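Long-range contacts in gamma-glutamyltranspeptidase (Klebsiella pneumoniae subsp. pneumoniae, PDB 5HFT), which catalyses the conversion of oxamate to oxalate, a step in the degradation of uric acid: residues Ile93-Ser98 and Val135-Ile140; Pro117-Gln122 and Glu181-Gln186; Ile166-Ser171 and Pro202-Arg207; Arg216-Asp221 and Gly229-Arg234. All coordinates share one frame; numbering follows the deposited sequence.

Interaction 1 (Ile93-Ser98 and Val135-Ile140); sequences IAIDAS and VEALRI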
loop_
_atom_site.group_PDB
_atom_site.type_symbol
_atom_site.label_atom_id
_atom_site.label_comp_id
_atom_site.label_asym_id
_atom_site.label_seq_id
_atom_site.Cartn_x
_atom_site.Cartn_y
_atom_site.Cartn_z
ATOM N N ILE A 93 6.172 -1.403 14.555
ATOM C CA ILE A 93 6.279 0.029 14.306
ATOM C C ILE A 93 5.458 0.372 13.076
ATOM O O ILE A 93 5.637 -0.237 12.011
ATOM C CB ILE A 93 7.737 0.477 14.115
ATOM C CG1 ILE A 93 8.598 0.038 15.303
ATOM C CG2 ILE A 93 7.800 1.975 13.888
ATOM C CD1 ILE A 93 10.083 0.072 14.991
ATOM N N ALA A 94 4.573 1.357 13.225
ATOM C CA ALA A 94 3.688 1.801 12.162
ATOM C C ALA A 94 4.119 3.164 11.631
ATOM O O ALA A 94 4.644 4.001 12.366
ATOM C CB ALA A 94 2.244 1.856 12.651
ATOM N N ILE A 95 3.928 3.363 10.329
ATOM C CA ILE A 95 4.267 4.606 9.649
ATOM C C ILE A 95 3.055 5.005 8.824
ATOM O O ILE A 95 2.714 4.324 7.851
ATOM C CB ILE A 95 5.499 4.469 8.754
ATOM C CG1 ILE A 95 6.697 3.934 9.528
ATOM C CG2 ILE A 95 5.830 5.819 8.151
ATOM C CD1 ILE A 95 7.958 3.917 8.698
ATOM N N ASP A 96 2.391 6.083 9.213
ATOM C CA ASP A 96 1.309 6.652 8.419
ATOM C C ASP A 96 1.950 7.739 7.568
ATOM O O ASP A 96 2.184 8.857 8.031
ATOM C CB ASP A 96 0.208 7.219 9.309
ATOM C CG ASP A 96 -0.938 7.818 8.512
ATOM O OD1 ASP A 96 -0.773 8.021 7.297
ATOM O OD2 ASP A 96 -1.988 8.149 9.107
ATOM N N ALA A 97 2.245 7.423 6.321
ATOM C CA ALA A 97 2.901 8.410 5.472
ATOM C C ALA A 97 1.904 9.030 4.501
ATOM O O ALA A 97 2.107 9.013 3.294
ATOM C CB ALA A 97 4.084 7.765 4.746
ATOM N N SER A 98 0.797 9.565 5.010
ATOM C CA SER A 98 -0.217 10.174 4.168
ATOM C C SER A 98 -0.276 11.678 4.416
ATOM O O SER A 98 -0.220 12.136 5.561
ATOM C CB SER A 98 -1.586 9.521 4.383
ATOM O OG SER A 98 -2.125 9.831 5.644
ATOM N N VAL A 135 11.710 8.044 3.926
ATOM C CA VAL A 135 12.749 8.711 4.711
ATOM C C VAL A 135 12.669 8.272 6.164
ATOM O O VAL A 135 13.702 8.049 6.805
ATOM C CB VAL A 135 12.685 10.254 4.568
ATOM C CG1 VAL A 135 11.406 10.829 5.097
ATOM C CG2 VAL A 135 13.836 10.905 5.313
ATOM N N GLU A 136 11.449 8.095 6.693
ATOM C CA GLU A 136 11.284 7.681 8.089
ATOM C C GLU A 136 11.686 6.220 8.301
ATOM O O GLU A 136 12.402 5.892 9.256
ATOM C CB GLU A 136 9.840 7.906 8.543
ATOM C CG GLU A 136 9.522 7.179 9.854
ATOM C CD GLU A 136 9.692 8.058 11.073
ATOM O OE1 GLU A 136 9.740 9.295 10.892
ATOM O OE2 GLU A 136 9.760 7.523 12.205
ATOM N N ALA A 137 11.200 5.321 7.446
ATOM C CA ALA A 137 11.564 3.913 7.576
ATOM C C ALA A 137 13.076 3.727 7.503
ATOM O O ALA A 137 13.639 2.857 8.183
ATOM C CB ALA A 137 10.870 3.088 6.492
ATOM N N LEU A 138 13.747 4.517 6.667
ATOM C CA LEU A 138 15.188 4.355 6.528
ATOM C C LEU A 138 15.917 4.761 7.798
ATOM O O LEU A 138 16.866 4.087 8.214
ATOM C CB LEU A 138 15.705 5.161 5.342
ATOM C CG LEU A 138 15.415 4.586 3.961
ATOM C CD1 LEU A 138 15.794 5.611 2.889
ATOM C CD2 LEU A 138 16.122 3.242 3.760
ATOM N N ARG A 139 15.503 5.868 8.412
ATOM C CA ARG A 139 16.059 6.253 9.706
ATOM C C ARG A 139 15.779 5.176 10.744
ATOM O O ARG A 139 16.600 4.939 11.640
ATOM C CB ARG A 139 15.493 7.608 10.152
ATOM N N ILE A 140 14.615 4.524 10.649
ATOM C CA ILE A 140 14.346 3.357 11.486
ATOM C C ILE A 140 15.308 2.234 11.152
ATOM O O ILE A 140 15.873 1.593 12.042
ATOM C CB ILE A 140 12.892 2.887 11.305
ATOM C CG1 ILE A 140 11.891 3.908 11.843
ATOM C CG2 ILE A 140 12.709 1.532 11.902
ATOM C CD1 ILE A 140 10.456 3.529 11.546
#

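Interaction 2 (Pro117-Gln122 and Glu181-Gln186); sequences PNRGPQ and EELRHQ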
loop_
_atom_site.group_PDB
_atom_site.type_symbol
_atom_site.label_atom_id
_atom_site.label_comp_id
_atom_site.label_asym_id
_atom_site.label_seq_id
_atom_site.Cartn_x
_atom_site.Cartn_y
_atom_site.Cartn_z
ATOM N N PRO A 117 -13.996 17.828 -6.732
ATOM C CA PRO A 117 -13.833 17.147 -8.028
ATOM C C PRO A 117 -12.928 15.925 -7.977
ATOM O O PRO A 117 -12.080 15.807 -7.084
ATOM C CB PRO A 117 -13.220 18.240 -8.914
ATOM C CG PRO A 117 -12.612 19.232 -7.957
ATOM C CD PRO A 117 -13.554 19.231 -6.795
ATOM N N ASN A 118 -13.079 15.014 -8.939
ATOM C CA ASN A 118 -12.246 13.819 -8.922
ATOM C C ASN A 118 -10.972 14.021 -9.711
ATOM O O ASN A 118 -9.910 13.561 -9.295
ATOM C CB ASN A 118 -12.988 12.635 -9.533
ATOM C CG ASN A 118 -14.252 12.311 -8.813
ATOM O OD1 ASN A 118 -14.311 12.389 -7.590
ATOM N ND2 ASN A 118 -15.287 11.938 -9.564
ATOM N N ARG A 119 -11.046 14.736 -10.819
ATOM C CA ARG A 119 -9.886 15.007 -11.647
ATOM C C ARG A 119 -9.647 16.515 -11.691
ATOM O O ARG A 119 -10.424 17.300 -11.156
ATOM C CB ARG A 119 -10.079 14.392 -13.040
ATOM C CG ARG A 119 -10.889 13.073 -13.009
ATOM C CD ARG A 119 -10.093 11.868 -12.444
ATOM N NE ARG A 119 -10.776 10.591 -12.697
ATOM C CZ ARG A 119 -10.183 9.397 -12.793
ATOM N NH1 ARG A 119 -8.863 9.274 -12.664
ATOM N NH2 ARG A 119 -10.919 8.310 -13.028
ATOM N N GLY A 120 -8.542 16.915 -12.306
ATOM C CA GLY A 120 -8.166 18.305 -12.380
ATOM C C GLY A 120 -7.328 18.760 -11.198
ATOM O O GLY A 120 -7.237 18.089 -10.161
ATOM N N PRO A 121 -6.713 19.937 -11.336
ATOM C CA PRO A 121 -5.852 20.467 -10.257
ATOM C C PRO A 121 -6.542 20.629 -8.912
ATOM O O PRO A 121 -5.853 20.663 -7.887
ATOM C CB PRO A 121 -5.408 21.832 -10.805
ATOM C CG PRO A 121 -5.490 21.666 -12.301
ATOM C CD PRO A 121 -6.665 20.761 -12.555
ATOM N N GLN A 122 -7.869 20.752 -8.876
ATOM C CA GLN A 122 -8.573 20.905 -7.611
ATOM C C GLN A 122 -8.757 19.585 -6.870
ATOM O O GLN A 122 -9.085 19.594 -5.678
ATOM C CB GLN A 122 -9.938 21.555 -7.850
ATOM N N GLU A 181 -10.597 9.067 -22.344
ATOM C CA GLU A 181 -11.446 10.184 -22.741
ATOM C C GLU A 181 -11.565 11.215 -21.621
ATOM O O GLU A 181 -11.549 12.423 -21.878
ATOM C CB GLU A 181 -12.825 9.665 -23.160
ATOM N N GLU A 182 -11.571 10.763 -20.372
ATOM C CA GLU A 182 -11.782 11.651 -19.236
ATOM C C GLU A 182 -10.508 12.403 -18.852
ATOM O O GLU A 182 -10.531 13.630 -18.693
ATOM C CB GLU A 182 -12.301 10.812 -18.068
ATOM C CG GLU A 182 -12.115 11.369 -16.679
ATOM C CD GLU A 182 -12.905 10.564 -15.647
ATOM O OE1 GLU A 182 -12.907 9.311 -15.753
ATOM O OE2 GLU A 182 -13.532 11.182 -14.745
ATOM N N LEU A 183 -9.376 11.697 -18.763
ATOM C CA LEU A 183 -8.079 12.277 -18.428
ATOM C C LEU A 183 -7.297 12.805 -19.636
ATOM O O LEU A 183 -6.166 13.274 -19.460
ATOM C CB LEU A 183 -7.221 11.241 -17.704
ATOM C CG LEU A 183 -7.807 10.572 -16.450
ATOM C CD1 LEU A 183 -6.967 9.386 -16.044
ATOM C CD2 LEU A 183 -7.935 11.531 -15.283
ATOM N N ARG A 184 -7.841 12.714 -20.853
ATOM C CA ARG A 184 -7.065 13.079 -22.036
ATOM C C ARG A 184 -6.510 14.502 -21.944
ATOM O O ARG A 184 -5.425 14.790 -22.474
ATOM C CB ARG A 184 -7.932 12.935 -23.285
ATOM C CG ARG A 184 -7.234 13.215 -24.567
ATOM C CD ARG A 184 -8.198 13.125 -25.726
ATOM N NE ARG A 184 -8.065 11.879 -26.463
ATOM C CZ ARG A 184 -9.041 10.985 -26.571
ATOM N NH1 ARG A 184 -8.840 9.858 -27.244
ATOM N NH2 ARG A 184 -10.226 11.218 -26.017
ATOM N N HIS A 185 -7.248 15.412 -21.309
ATOM C CA HIS A 185 -6.926 16.832 -21.369
ATOM C C HIS A 185 -6.218 17.370 -20.126
ATOM O O HIS A 185 -5.807 18.541 -20.131
ATOM C CB HIS A 185 -8.203 17.622 -21.631
ATOM C CG HIS A 185 -8.675 17.519 -23.047
ATOM N ND1 HIS A 185 -7.901 17.918 -24.118
ATOM C CD2 HIS A 185 -9.821 17.025 -23.571
ATOM C CE1 HIS A 185 -8.556 17.682 -25.239
ATOM N NE2 HIS A 185 -9.721 17.136 -24.936
ATOM N N GLN A 186 -6.032 16.545 -19.086
ATOM C CA GLN A 186 -5.480 17.032 -17.827
ATOM C C GLN A 186 -4.024 17.469 -17.972
ATOM O O GLN A 186 -3.288 16.954 -18.815
ATOM C CB GLN A 186 -5.592 15.969 -16.750
ATOM C CG GLN A 186 -6.977 15.459 -16.570
ATOM C CD GLN A 186 -7.854 16.468 -15.890
ATOM O OE1 GLN A 186 -7.418 17.574 -15.578
ATOM N NE2 GLN A 186 -9.104 16.099 -15.653
#

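Interaction 3 (Ile166-Ser171 and Pro202-Arg207); sequences IPVTAS and PGSRFR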
loop_
_atom_site.group_PDB
_atom_site.type_symbol
_atom_site.label_atom_id
_atom_site.label_comp_id
_atom_site.label_asym_id
_atom_site.label_seq_id
_atom_site.Cartn_x
_atom_site.Cartn_y
_atom_site.Cartn_z
ATOM N N ILE A 166 10.074 0.261 -19.276
ATOM C CA ILE A 166 9.455 -0.876 -18.606
ATOM C C ILE A 166 8.697 -1.662 -19.663
ATOM O O ILE A 166 8.331 -1.120 -20.723
ATOM C CB ILE A 166 8.512 -0.438 -17.460
ATOM C CG1 ILE A 166 7.354 0.415 -18.001
ATOM C CG2 ILE A 166 9.289 0.295 -16.392
ATOM C CD1 ILE A 166 6.115 0.438 -17.137
ATOM N N PRO A 167 8.445 -2.940 -19.416
ATOM C CA PRO A 167 7.470 -3.659 -20.244
ATOM C C PRO A 167 6.080 -3.188 -19.863
ATOM O O PRO A 167 5.675 -3.336 -18.709
ATOM C CB PRO A 167 7.697 -5.130 -19.875
ATOM C CG PRO A 167 9.045 -5.156 -19.163
ATOM C CD PRO A 167 9.171 -3.832 -18.495
ATOM N N VAL A 168 5.366 -2.579 -20.814
ATOM C CA VAL A 168 4.040 -2.074 -20.467
ATOM C C VAL A 168 3.203 -3.235 -19.965
ATOM O O VAL A 168 3.020 -4.244 -20.651
ATOM C CB VAL A 168 3.382 -1.346 -21.650
ATOM C CG1 VAL A 168 1.965 -0.911 -21.304
ATOM C CG2 VAL A 168 4.163 -0.131 -21.983
ATOM N N THR A 169 2.743 -3.125 -18.737
ATOM C CA THR A 169 1.763 -4.081 -18.266
ATOM C C THR A 169 0.437 -3.911 -19.004
ATOM O O THR A 169 0.102 -2.844 -19.524
ATOM C CB THR A 169 1.595 -3.930 -16.757
ATOM O OG1 THR A 169 1.662 -2.530 -16.431
ATOM C CG2 THR A 169 2.682 -4.714 -16.027
ATOM N N ALA A 170 -0.335 -4.988 -19.017
ATOM C CA ALA A 170 -1.642 -4.932 -19.636
ATOM C C ALA A 170 -2.591 -4.072 -18.818
ATOM O O ALA A 170 -3.443 -3.373 -19.383
ATOM C CB ALA A 170 -2.202 -6.339 -19.821
ATOM N N SER A 171 -2.468 -4.099 -17.489
ATOM C CA SER A 171 -3.399 -3.295 -16.699
ATOM C C SER A 171 -3.093 -1.801 -16.821
ATOM O O SER A 171 -4.020 -0.985 -16.799
ATOM C CB SER A 171 -3.398 -3.735 -15.232
ATOM O OG SER A 171 -2.131 -3.548 -14.649
ATOM N N PRO A 202 0.346 -3.140 -24.739
ATOM C CA PRO A 202 0.935 -4.093 -23.794
ATOM C C PRO A 202 2.149 -4.788 -24.402
ATOM O O PRO A 202 2.180 -5.090 -25.595
ATOM C CB PRO A 202 -0.212 -5.074 -23.533
ATOM C CG PRO A 202 -1.473 -4.268 -23.807
ATOM C CD PRO A 202 -1.103 -3.352 -24.929
ATOM N N GLY A 203 3.185 -4.998 -23.591
ATOM C CA GLY A 203 4.387 -5.628 -24.103
ATOM C C GLY A 203 5.373 -4.706 -24.789
ATOM O O GLY A 203 6.460 -5.170 -25.167
ATOM N N SER A 204 5.051 -3.412 -24.920
ATOM C CA SER A 204 5.934 -2.429 -25.534
ATOM C C SER A 204 6.843 -1.802 -24.490
ATOM O O SER A 204 6.550 -1.799 -23.295
ATOM C CB SER A 204 5.138 -1.309 -26.211
ATOM O OG SER A 204 4.245 -0.704 -25.282
ATOM N N ARG A 205 7.951 -1.245 -24.966
ATOM C CA ARG A 205 8.871 -0.529 -24.096
ATOM C C ARG A 205 8.331 0.877 -23.875
ATOM O O ARG A 205 7.981 1.568 -24.836
ATOM C CB ARG A 205 10.274 -0.486 -24.709
ATOM C CG ARG A 205 11.360 0.039 -23.763
ATOM C CD ARG A 205 12.724 -0.457 -24.183
ATOM N NE ARG A 205 13.689 -0.517 -23.078
ATOM C CZ ARG A 205 14.611 -1.470 -22.963
ATOM N NH1 ARG A 205 15.473 -1.476 -21.945
ATOM N NH2 ARG A 205 14.644 -2.441 -23.870
ATOM N N PHE A 206 8.230 1.286 -22.610
ATOM C CA PHE A 206 7.629 2.563 -22.234
ATOM C C PHE A 206 8.600 3.276 -21.305
ATOM O O PHE A 206 9.033 2.699 -20.302
ATOM C CB PHE A 206 6.275 2.361 -21.551
ATOM C CG PHE A 206 5.611 3.628 -21.100
ATOM C CD1 PHE A 206 4.986 4.457 -22.024
ATOM C CD2 PHE A 206 5.552 3.964 -19.752
ATOM C CE1 PHE A 206 4.352 5.616 -21.623
ATOM C CE2 PHE A 206 4.925 5.117 -19.337
ATOM C CZ PHE A 206 4.314 5.957 -20.290
ATOM N N ARG A 207 8.976 4.500 -21.670
ATOM C CA ARG A 207 9.952 5.301 -20.946
ATOM C C ARG A 207 9.232 6.349 -20.117
ATOM O O ARG A 207 8.030 6.556 -20.244
ATOM C CB ARG A 207 10.958 5.970 -21.904
ATOM C CG ARG A 207 12.088 5.050 -22.360
ATOM C CD ARG A 207 12.855 5.577 -23.547
ATOM N NE ARG A 207 14.168 4.931 -23.691
ATOM C CZ ARG A 207 14.434 3.912 -24.516
ATOM N NH1 ARG A 207 13.474 3.387 -25.275
ATOM N NH2 ARG A 207 15.662 3.405 -24.579
#

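Interaction 4 (Arg216-Asp221 and Gly229-Arg234); sequences RMLASD and GPLAER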
loop_
_atom_site.group_PDB
_atom_site.type_symbol
_atom_site.label_atom_id
_atom_site.label_comp_id
_atom_site.label_asym_id
_atom_site.label_seq_id
_atom_site.Cartn_x
_atom_site.Cartn_y
_atom_site.Cartn_z
ATOM N N ARG A 216 16.546 10.824 -10.113
ATOM C CA ARG A 216 17.959 11.185 -10.023
ATOM C C ARG A 216 18.188 12.345 -9.063
ATOM O O ARG A 216 19.240 12.398 -8.412
ATOM C CB ARG A 216 18.527 11.508 -11.401
ATOM C CG ARG A 216 18.917 10.278 -12.173
ATOM C CD ARG A 216 19.815 10.636 -13.319
ATOM N NE ARG A 216 19.008 11.206 -14.379
ATOM C CZ ARG A 216 18.668 10.551 -15.480
ATOM N NH1 ARG A 216 19.091 9.299 -15.652
ATOM N NH2 ARG A 216 17.907 11.154 -16.392
ATOM N N MET A 217 17.239 13.291 -8.981
ATOM C CA MET A 217 17.325 14.348 -7.974
ATOM C C MET A 217 17.250 13.775 -6.562
ATOM O O MET A 217 18.040 14.158 -5.689
ATOM C CB MET A 217 16.222 15.384 -8.182
ATOM C CG MET A 217 16.500 16.385 -9.293
ATOM S SD MET A 217 15.241 17.685 -9.399
ATOM C CE MET A 217 15.790 18.821 -8.122
ATOM N N LEU A 218 16.318 12.843 -6.323
ATOM C CA LEU A 218 16.218 12.222 -5.002
ATOM C C LEU A 218 17.523 11.553 -4.602
ATOM O O LEU A 218 17.896 11.572 -3.424
ATOM C CB LEU A 218 15.072 11.214 -4.969
ATOM C CG LEU A 218 13.670 11.827 -5.031
ATOM C CD1 LEU A 218 12.581 10.766 -4.943
ATOM C CD2 LEU A 218 13.502 12.881 -3.938
ATOM N N ALA A 219 18.238 10.967 -5.573
ATOM C CA ALA A 219 19.472 10.243 -5.272
ATOM C C ALA A 219 20.628 11.193 -4.971
ATOM O O ALA A 219 21.497 10.873 -4.153
ATOM C CB ALA A 219 19.837 9.304 -6.422
ATOM N N SER A 220 20.684 12.344 -5.649
ATOM C CA SER A 220 21.777 13.283 -5.413
ATOM C C SER A 220 21.530 14.095 -4.157
ATOM O O SER A 220 22.417 14.200 -3.298
ATOM C CB SER A 220 21.942 14.239 -6.600
ATOM O OG SER A 220 21.862 13.567 -7.846
ATOM N N ASP A 221 20.310 14.668 -4.048
ATOM C CA ASP A 221 19.868 15.536 -2.954
ATOM C C ASP A 221 19.388 14.797 -1.716
ATOM O O ASP A 221 19.413 15.388 -0.637
ATOM C CB ASP A 221 18.703 16.435 -3.395
ATOM C CG ASP A 221 19.115 17.534 -4.352
ATOM O OD1 ASP A 221 20.284 17.961 -4.279
ATOM O OD2 ASP A 221 18.252 17.984 -5.146
ATOM N N GLY A 229 13.992 20.328 -0.162
ATOM C CA GLY A 229 15.143 20.578 -0.998
ATOM C C GLY A 229 14.760 21.130 -2.360
ATOM O O GLY A 229 13.651 21.652 -2.550
ATOM N N PRO A 230 15.692 21.040 -3.330
ATOM C CA PRO A 230 15.414 21.562 -4.688
ATOM C C PRO A 230 14.163 20.991 -5.334
ATOM O O PRO A 230 13.393 21.736 -5.953
ATOM C CB PRO A 230 16.677 21.172 -5.481
ATOM C CG PRO A 230 17.765 21.100 -4.454
ATOM C CD PRO A 230 17.091 20.594 -3.180
ATOM N N LEU A 231 13.952 19.678 -5.222
ATOM C CA LEU A 231 12.766 19.058 -5.802
ATOM C C LEU A 231 11.486 19.578 -5.158
ATOM O O LEU A 231 10.444 19.645 -5.816
ATOM C CB LEU A 231 12.841 17.529 -5.670
ATOM C CG LEU A 231 11.657 16.833 -6.355
ATOM C CD1 LEU A 231 11.616 17.194 -7.827
ATOM C CD2 LEU A 231 11.659 15.328 -6.146
ATOM N N ALA A 232 11.521 19.917 -3.870
ATOM C CA ALA A 232 10.319 20.464 -3.265
ATOM C C ALA A 232 9.969 21.805 -3.887
ATOM O O ALA A 232 8.799 22.079 -4.181
ATOM C CB ALA A 232 10.519 20.614 -1.764
ATOM N N GLU A 233 10.981 22.633 -4.144
ATOM C CA GLU A 233 10.730 23.932 -4.755
ATOM C C GLU A 233 10.304 23.793 -6.214
ATOM O O GLU A 233 9.448 24.555 -6.686
ATOM C CB GLU A 233 11.947 24.841 -4.574
ATOM C CG GLU A 233 12.119 25.230 -3.085
ATOM C CD GLU A 233 13.242 26.204 -2.839
ATOM O OE1 GLU A 233 14.415 25.841 -3.089
ATOM O OE2 GLU A 233 12.952 27.322 -2.359
ATOM N N ARG A 234 10.876 22.836 -6.948
ATOM C CA ARG A 234 10.354 22.574 -8.284
ATOM C C ARG A 234 8.919 22.064 -8.227
ATOM O O ARG A 234 8.114 22.374 -9.112
ATOM C CB ARG A 234 11.229 21.568 -9.036
ATOM C CG ARG A 234 10.642 21.201 -10.404
ATOM C CD ARG A 234 11.147 19.896 -10.917
ATOM N NE ARG A 234 12.384 20.048 -11.676
ATOM C CZ ARG A 234 13.105 19.024 -12.129
ATOM N NH1 ARG A 234 12.721 17.767 -11.893
ATOM N NH2 ARG A 234 14.217 19.254 -12.819
#

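Interaction 1 (Ile93-Ser98 and Val135-Ile140)
The carboxylate of E136 is a flat group on a touching side chain, yet neither of its faces is what meets I95. Contact is made by the aliphatic CG, which lies 3.8 Å from I95 CD1. From there the chain bends at its second torsion (chi2 95°), carrying OE2 away to a salt bridge with R258, so the charge is answered beside the apolar seam. I95 does most of the packing. Its chain runs out almost straight (chi2 -174°), and CD1 comes within 3.7 Å of A137 CB and 3.8 Å of I140 CD1. Alanine suits its place because a lone methyl lets the tip of isoleucine settle close to the helix backbone. Two residues back on the same face of the strand, the side chains of I93 and I140 overlap from opposite directions, with I93 CG2 3.9 Å from I140 CD1. W83, on the neighbouring antiparallel strand 80-86, also touches I95 and A137, extending the apolar layer. Strand 93-97 and segment 135-140 of helix 130-144 run nearly antiparallel, a helix laid on a sheet face, consistent with the αββα architecture of N-terminal nucleophile hydrolases, the superfamily of the gamma-glutamyltransferases.

Interaction 2 (Pro117-Gln122 and Glu181-Gln186)
A loop-to-turn contact at the border with another protein chain brings R119 and G120, in the long connection between strand 93-97 and helix 130-144, against E182, L183 and Q186 around a type I beta turn. The turn runs from L183 to Q186. R119 crosses E182 at about a right angle, and the salt bridge joins R119 NE to E182 OE2 at 3.5 Å. The guanidinium and carboxylate planes stand 60° apart, so the groups are not paired flat, side by side. L183 lies over one guanidinium face with CG, and its CD2 is 3.6 Å from R119 NH1; the long arginine thus offers charge to one neighbour and a flat surface to the next. At the other end of the contact Q186 bends at its second torsion (chi2 -73°) and turns its amide against the base of R119 and the backbone of G120: NE2 sits 3.3 Å from R119 CB, and OE1 is 3.4 Å from G120 CA. Glycine suits this bend, where phi is positive at 89° and the amide lies against the main chain. R119 NH1 bonds to backbone of the other protein chain, which also shares backbone hydrogen bonds with G120. The long, angled ion pair is therefore probably a loose electrostatic attraction, while the firmer polar hold on the arginine comes from across the chain boundary.

Interaction 3 (Ile166-Ser171 and Pro202-Arg207)
I166 and F206 are neighbours across a small two-stranded antiparallel sheet, both projecting from one face of it, where they form a hydrogen-bonded pair. I166 CG1 approaches the edge of the phenyl ring, near its plane, and lies 4.2 Å from F206 CB. With CG anti to the backbone N (chi1 178°), the ring of F206 is led away from strand 166-167 toward Q172 of helix 170-178, while I166 packs also on V69 and V70 of helix 56-70. Large apolar residues suit this buried face. The next pair, P167 and R205, points to the opposite, exposed face; proline is tolerated there because this non-hydrogen-bonded position asks no N-H of it across the sheet, and R205 can extend and send NE to D164 O. V168 comes obliquely across F206, its CG2 being the branch that meets F206 CB and also S204 OG, whose hydroxyl is bonded to R201 O. Backbone bonds hold the register that puts these residues opposite one another: I166 N to F206 O at 2.8 Å, F206 N to I166 O at 3.1 Å, and V168 N to S204 O at 2.9 Å. Beyond the strands T169 is the N-cap of helix 170-178, and A170 rests its small side chain by P202. Between the strand pairs and the A170-P202 touch the two segments are pinned once more: G203 N reaches V168 O at 3.0 Å with an almost straight N-H...O angle of 178°, in the carbonyl plane and on a lone pair.

Interaction 4 (Arg216-Asp221 and Gly229-Arg234)
L218 and L231 meet on the buried side of this contact, crossing each other with L218 CD2 3.8 Å from L231 CD2; F226, on the short helix between their two helices, touches both. M217 extends the packed part. Its chain bends only at the last torsion (chi3 82°), which swings CE to 3.6 Å from P230 CB and 3.5 Å from L231 N, while SD lies 4.0 Å from L231 CD1. An unbranched, flexible methionine suits a place where it must follow the first turn of the facing helix. Helices 209-221 and 230-242 pack as a roughly antiparallel pair, their segments inclined at 143° with axes 10.6 Å apart, with the short helix 225-228 in the connection. Toward solvent the contact changes character. D221 and P230 are both exposed and approach from opposite directions, D221 OD2 coming 3.2 Å from P230 CG. Proline fits the first turn of a helix, where its missing N-H costs no bond; G229 is the N-cap, and the carboxylate so near a helix start may gain from the positive end of its dipole. At the other margin R234 lays one guanidinium face under M217 SD, 3.5 Å from R234 NH1, and also packs on backbone of another protein chain.

How the interactions relate
Interaction 1 lies nearest the middle of the chain, about 11 Å from its centre, whereas the other three lie 20 to 22 Å out. None touches another. Interactions 1 and 4 have centres 20 Å apart and nearest atoms about 9 Å apart; interactions 3 and 4 approach to about 10 Å, with E163 between them as a loose link: its backbone O takes a weak bond from R207 and its carboxylate forms a salt bridge with R216. Interaction 2 alternates along the chain with both 1 and 3, tying the loop after strand 93-97 to the later helical region. In this family the catalytic threonine becomes the first residue of the small subunit when the precursor cleaves itself; none of these contacts contains it.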